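Local coordinates for hydrogenase 3 maturation protease (Escherichia coli, PDB 2E85), which cleaves a 32-residue peptide from the C-terminus of HycE, the large-subunit precursor of hydrogenase 3, during maturation of that enzyme, at residues Asn72-Ile84 against Glu110-Gly122. The protein carries 1 engineered substitution. Numbering follows the deposited sequence.
Sequences NPGEIRIIDPDDI and EVIFLGIQPDIVG
R77 and G115 form the hydrogen-bonded pair between antiparallel strands 76-78 and 111-116: R77 N reaches G115 O at 3.0 Å, and G115 N returns to R77 O at 2.8 Å. I79 N to F113 O and Q117 N to E75 O continue the series. Beyond it G74 N, in the type II turn N72-E75, meets a lone pair of Q117 O, and at the other end a water bridges F113 N and I79 O.

Apolar contacts divide between two faces. On that of I76, I78, L114 and I116, I76 CG2 packs obliquely on L114 CD2 at 3.7 Å, while helix 129-141 covers I76 and I116. On the other, the F113 ring takes I84 CD1 over one face as a CH-pi contact, and I79 CG1 at its edge. The F113 side chain also touches D65, which binds calcium in this crystal and probably nickel.

Polar side chains act beside the turn. Q117 lays CG against N72 O at 3.3 Å, then turns about its CB-CG bond (chi2 75°), so that OE1 accepts from M69 N and L71 N while NE2 donates to P118 O and D68 OD1. Replacing Q117 by an alanine is likely to leave both N-H groups without this acceptor and open a gap beside N72 O. R77 NH1 forms a salt bridge to E75 OE1 at 2.9 Å and donates to I76 O.

Backbone bonds thus fix 76-78 as an outermost strand, whose I78 also bonds to A152 and L154, and buried Q117 joins the end of strand 111-116 to D68, M69 and L71.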
loop_
_atom_site.group_PDB
_atom_site.type_symbol
_atom_site.label_atom_id
_atom_site.label_comp_id
_atom_site.label_asym_id
_atom_site.label_seq_id
_atom_site.Cartn_x
_atom_site.Cartn_y
_atom_site.Cartn_z
ATOM N N ASN B 72 3.072 -25.368 13.012
ATOM C CA ASN B 72 1.950 -25.802 13.856
ATOM C C ASN B 72 1.130 -24.628 14.348
ATOM O O ASN B 72 1.679 -23.566 14.571
ATOM C CB ASN B 72 2.431 -26.586 15.051
ATOM C CG ASN B 72 3.091 -27.886 14.640
ATOM O OD1 ASN B 72 2.973 -28.314 13.480
ATOM N ND2 ASN B 72 3.772 -28.521 15.574
ATOM N N PRO B 73 -0.189 -24.823 14.526
ATOM C CA PRO B 73 -1.060 -23.763 15.064
ATOM C C PRO B 73 -0.484 -23.159 16.358
ATOM O O PRO B 73 -0.046 -23.896 17.264
ATOM C CB PRO B 73 -2.398 -24.503 15.311
ATOM C CG PRO B 73 -2.395 -25.618 14.308
ATOM C CD PRO B 73 -0.942 -26.067 14.245
ATOM N N GLY B 74 -0.447 -21.828 16.421
ATOM C CA GLY B 74 -0.033 -21.124 17.635
ATOM C C GLY B 74 1.454 -20.806 17.687
ATOM O O GLY B 74 1.896 -20.065 18.579
ATOM N N GLU B 75 2.236 -21.354 16.749
ATOM C CA GLU B 75 3.651 -20.973 16.671
ATOM C C GLU B 75 3.742 -19.459 16.364
ATOM O O GLU B 75 2.950 -18.912 15.566
ATOM C CB GLU B 75 4.422 -21.785 15.621
ATOM C CG GLU B 75 4.605 -23.263 15.976
ATOM C CD GLU B 75 5.431 -23.477 17.245
ATOM O OE1 GLU B 75 6.458 -22.778 17.434
ATOM O OE2 GLU B 75 5.064 -24.358 18.059
ATOM N N ILE B 76 4.730 -18.820 16.987
ATOM C CA ILE B 76 4.949 -17.375 16.876
ATOM C C ILE B 76 6.331 -17.181 16.261
ATOM O O ILE B 76 7.295 -17.780 16.757
ATOM C CB ILE B 76 5.008 -16.728 18.293
ATOM C CG1 ILE B 76 3.642 -16.824 18.958
ATOM C CG2 ILE B 76 5.345 -15.224 18.228
ATOM C CD1 ILE B 76 3.652 -16.675 20.481
ATOM N N ARG B 77 6.449 -16.347 15.213
ATOM C CA ARG B 77 7.775 -16.044 14.643
ATOM C C ARG B 77 7.861 -14.605 14.216
ATOM O O ARG B 77 6.857 -14.005 13.870
ATOM C CB ARG B 77 8.099 -16.893 13.411
ATOM C CG ARG B 77 8.069 -18.410 13.593
ATOM C CD ARG B 77 9.316 -18.913 14.298
ATOM N NE ARG B 77 9.354 -20.378 14.309
ATOM C CZ ARG B 77 8.686 -21.165 15.162
ATOM N NH1 ARG B 77 7.870 -20.673 16.086
ATOM N NH2 ARG B 77 8.835 -22.484 15.072
ATOM N N ILE B 78 9.077 -14.048 14.264
ATOM C CA ILE B 78 9.348 -12.782 13.642
ATOM C C ILE B 78 9.736 -13.036 12.197
ATOM O O ILE B 78 10.605 -13.884 11.922
ATOM C CB ILE B 78 10.535 -12.076 14.301
ATOM C CG1 ILE B 78 10.355 -11.958 15.841
ATOM C CG2 ILE B 78 10.842 -10.767 13.559
ATOM C CD1 ILE B 78 10.852 -13.144 16.519
ATOM N N ILE B 79 9.099 -12.306 11.289
ATOM C CA ILE B 79 9.384 -12.451 9.861
ATOM C C ILE B 79 10.242 -11.300 9.366
ATOM O O ILE B 79 9.864 -10.113 9.447
ATOM C CB ILE B 79 8.150 -12.548 8.989
ATOM C CG1 ILE B 79 7.145 -13.528 9.584
ATOM C CG2 ILE B 79 8.571 -12.933 7.544
ATOM C CD1 ILE B 79 7.634 -14.764 10.282
ATOM N N ASP B 80 11.432 -11.646 8.898
ATOM C CA ASP B 80 12.366 -10.659 8.374
ATOM C C ASP B 80 11.761 -9.941 7.159
ATOM O O ASP B 80 11.141 -10.586 6.299
ATOM C CB ASP B 80 13.660 -11.379 7.990
ATOM C CG ASP B 80 14.760 -10.435 7.543
ATOM O OD1 ASP B 80 14.675 -9.869 6.434
ATOM O OD2 ASP B 80 15.746 -10.286 8.304
ATOM N N PRO B 81 11.925 -8.604 7.076
ATOM C CA PRO B 81 11.308 -7.879 5.965
ATOM C C PRO B 81 11.714 -8.370 4.571
ATOM O O PRO B 81 10.917 -8.276 3.622
ATOM C CB PRO B 81 11.747 -6.434 6.219
ATOM C CG PRO B 81 11.925 -6.370 7.664
ATOM C CD PRO B 81 12.633 -7.670 7.964
ATOM N N ASP B 82 12.926 -8.914 4.446
ATOM C CA ASP B 82 13.370 -9.536 3.198
ATOM C C ASP B 82 12.534 -10.765 2.842
ATOM O O ASP B 82 12.278 -11.026 1.659
ATOM C CB ASP B 82 14.868 -9.904 3.296
ATOM C CG ASP B 82 15.287 -11.007 2.318
ATOM O OD1 ASP B 82 15.104 -12.220 2.617
ATOM O OD2 ASP B 82 15.845 -10.662 1.252
ATOM N N ASP B 83 12.140 -11.525 3.866
ATOM C CA ASP B 83 11.356 -12.745 3.709
ATOM C C ASP B 83 9.906 -12.380 3.438
ATOM O O ASP B 83 9.247 -13.020 2.622
ATOM C CB ASP B 83 11.486 -13.636 4.945
ATOM C CG ASP B 83 12.846 -14.322 5.013
ATOM O OD1 ASP B 83 13.395 -14.659 3.934
ATOM O OD2 ASP B 83 13.377 -14.499 6.124
ATOM N N ILE B 84 9.420 -11.331 4.094
ATOM C CA ILE B 84 8.130 -10.743 3.682
ATOM C C ILE B 84 8.045 -10.480 2.179
ATOM O O ILE B 84 7.064 -10.870 1.556
ATOM C CB ILE B 84 7.785 -9.472 4.487
ATOM C CG1 ILE B 84 7.727 -9.836 5.976
ATOM C CG2 ILE B 84 6.441 -8.861 4.028
ATOM C CD1 ILE B 84 6.539 -10.623 6.499
ATOM N N GLU B 110 12.817 1.221 14.029
ATOM C CA GLU B 110 12.683 -0.191 14.370
ATOM C C GLU B 110 11.250 -0.639 14.093
ATOM O O GLU B 110 10.313 -0.151 14.728
ATOM C CB GLU B 110 13.060 -0.479 15.804
ATOM C CG GLU B 110 13.047 -1.959 16.127
ATOM C CD GLU B 110 13.766 -2.277 17.425
ATOM O OE1 GLU B 110 13.878 -1.360 18.262
ATOM O OE2 GLU B 110 14.212 -3.434 17.595
ATOM N N VAL B 111 11.122 -1.559 13.136
ATOM C CA VAL B 111 9.845 -2.178 12.759
ATOM C C VAL B 111 9.978 -3.689 12.886
ATOM O O VAL B 111 10.914 -4.292 12.342
ATOM C CB VAL B 111 9.429 -1.763 11.327
ATOM C CG1 VAL B 111 8.095 -2.409 10.919
ATOM C CG2 VAL B 111 9.355 -0.259 11.232
ATOM N N ILE B 112 9.065 -4.302 13.637
ATOM C CA ILE B 112 9.130 -5.735 13.916
ATOM C C ILE B 112 7.815 -6.310 13.426
ATOM O O ILE B 112 6.775 -5.823 13.842
ATOM C CB ILE B 112 9.258 -5.974 15.463
ATOM C CG1 ILE B 112 10.481 -5.230 16.021
ATOM C CG2 ILE B 112 9.414 -7.458 15.855
ATOM C CD1 ILE B 112 10.457 -4.982 17.530
ATOM N N PHE B 113 7.862 -7.342 12.584
ATOM C CA PHE B 113 6.636 -8.002 12.134
ATOM C C PHE B 113 6.574 -9.353 12.788
ATOM O O PHE B 113 7.435 -10.210 12.513
ATOM C CB PHE B 113 6.626 -8.215 10.616
ATOM C CG PHE B 113 5.338 -8.789 10.140
ATOM C CD1 PHE B 113 4.297 -7.945 9.800
ATOM C CD2 PHE B 113 5.127 -10.184 10.145
ATOM C CE1 PHE B 113 3.074 -8.461 9.421
ATOM C CE2 PHE B 113 3.894 -10.708 9.749
ATOM C CZ PHE B 113 2.876 -9.839 9.394
ATOM N N LEU B 114 5.545 -9.564 13.605
ATOM C CA LEU B 114 5.317 -10.813 14.309
ATOM C C LEU B 114 4.088 -11.587 13.801
ATOM O O LEU B 114 2.961 -11.073 13.797
ATOM C CB LEU B 114 5.162 -10.531 15.797
ATOM C CG LEU B 114 5.018 -11.722 16.743
ATOM C CD1 LEU B 114 5.464 -11.344 18.142
ATOM C CD2 LEU B 114 3.589 -12.298 16.799
ATOM N N GLY B 115 4.323 -12.818 13.364
ATOM C CA GLY B 115 3.270 -13.674 12.832
ATOM C C GLY B 115 2.910 -14.716 13.868
ATOM O O GLY B 115 3.769 -15.217 14.616
ATOM N N ILE B 116 1.635 -15.050 13.900
ATOM C CA ILE B 116 1.136 -16.140 14.719
ATOM C C ILE B 116 0.441 -17.077 13.749
ATOM O O ILE B 116 -0.448 -16.626 12.978
ATOM C CB ILE B 116 0.048 -15.669 15.711
ATOM C CG1 ILE B 116 0.623 -14.687 16.715
ATOM C CG2 ILE B 116 -0.642 -16.867 16.401
ATOM C CD1 ILE B 116 -0.414 -13.890 17.504
ATOM N N GLN B 117 0.789 -18.364 13.823
ATOM C CA GLN B 117 0.184 -19.363 12.932
ATOM C C GLN B 117 -1.260 -19.670 13.284
ATOM O O GLN B 117 -1.532 -20.192 14.359
ATOM C CB GLN B 117 0.982 -20.657 12.980
ATOM C CG GLN B 117 0.365 -21.753 12.109
ATOM C CD GLN B 117 0.597 -21.520 10.679
ATOM O OE1 GLN B 117 1.731 -21.271 10.268
ATOM N NE2 GLN B 117 -0.456 -21.615 9.881
ATOM N N PRO B 118 -2.194 -19.382 12.355
ATOM C CA PRO B 118 -3.562 -19.832 12.591
ATOM C C PRO B 118 -3.759 -21.287 12.233
ATOM O O PRO B 118 -2.943 -21.904 11.506
ATOM C CB PRO B 118 -4.387 -18.975 11.634
ATOM C CG PRO B 118 -3.503 -18.766 10.479
ATOM C CD PRO B 118 -2.098 -18.575 11.123
ATOM N N ASP B 119 -4.852 -21.827 12.745
ATOM C CA ASP B 119 -5.304 -23.133 12.342
ATOM C C ASP B 119 -6.483 -23.022 11.430
ATOM O O ASP B 119 -6.433 -23.461 10.272
ATOM C CB ASP B 119 -5.675 -24.003 13.530
ATOM C CG ASP B 119 -5.787 -25.493 13.133
ATOM O OD1 ASP B 119 -5.525 -25.746 11.924
ATOM O OD2 ASP B 119 -6.161 -26.333 13.996
ATOM N N ILE B 120 -7.561 -22.473 11.963
ATOM C CA ILE B 120 -8.797 -22.369 11.176
ATOM C C ILE B 120 -9.104 -20.901 10.924
ATOM O O ILE B 120 -9.092 -20.064 11.835
ATOM C CB ILE B 120 -10.008 -23.122 11.839
ATOM C CG1 ILE B 120 -10.417 -22.454 13.173
ATOM C CG2 ILE B 120 -9.711 -24.675 11.938
ATOM C CD1 ILE B 120 -11.273 -21.242 13.074
ATOM N N VAL B 121 -9.423 -20.600 9.670
ATOM C CA VAL B 121 -9.758 -19.231 9.266
ATOM C C VAL B 121 -10.961 -19.310 8.380
ATOM O O VAL B 121 -10.908 -19.890 7.300
ATOM C CB VAL B 121 -8.583 -18.543 8.511
ATOM C CG1 VAL B 121 -9.000 -17.146 7.976
ATOM C CG2 VAL B 121 -7.312 -18.443 9.408
ATOM N N GLY B 122 -12.052 -18.703 8.830
ATOM C CA GLY B 122 -13.315 -18.762 8.127
ATOM C C GLY B 122 -14.355 -17.955 8.862
ATOM O O GLY B 122 -14.247 -17.718 10.071
HETATM O O HOH W 1 10.393 -8.016 11.312
#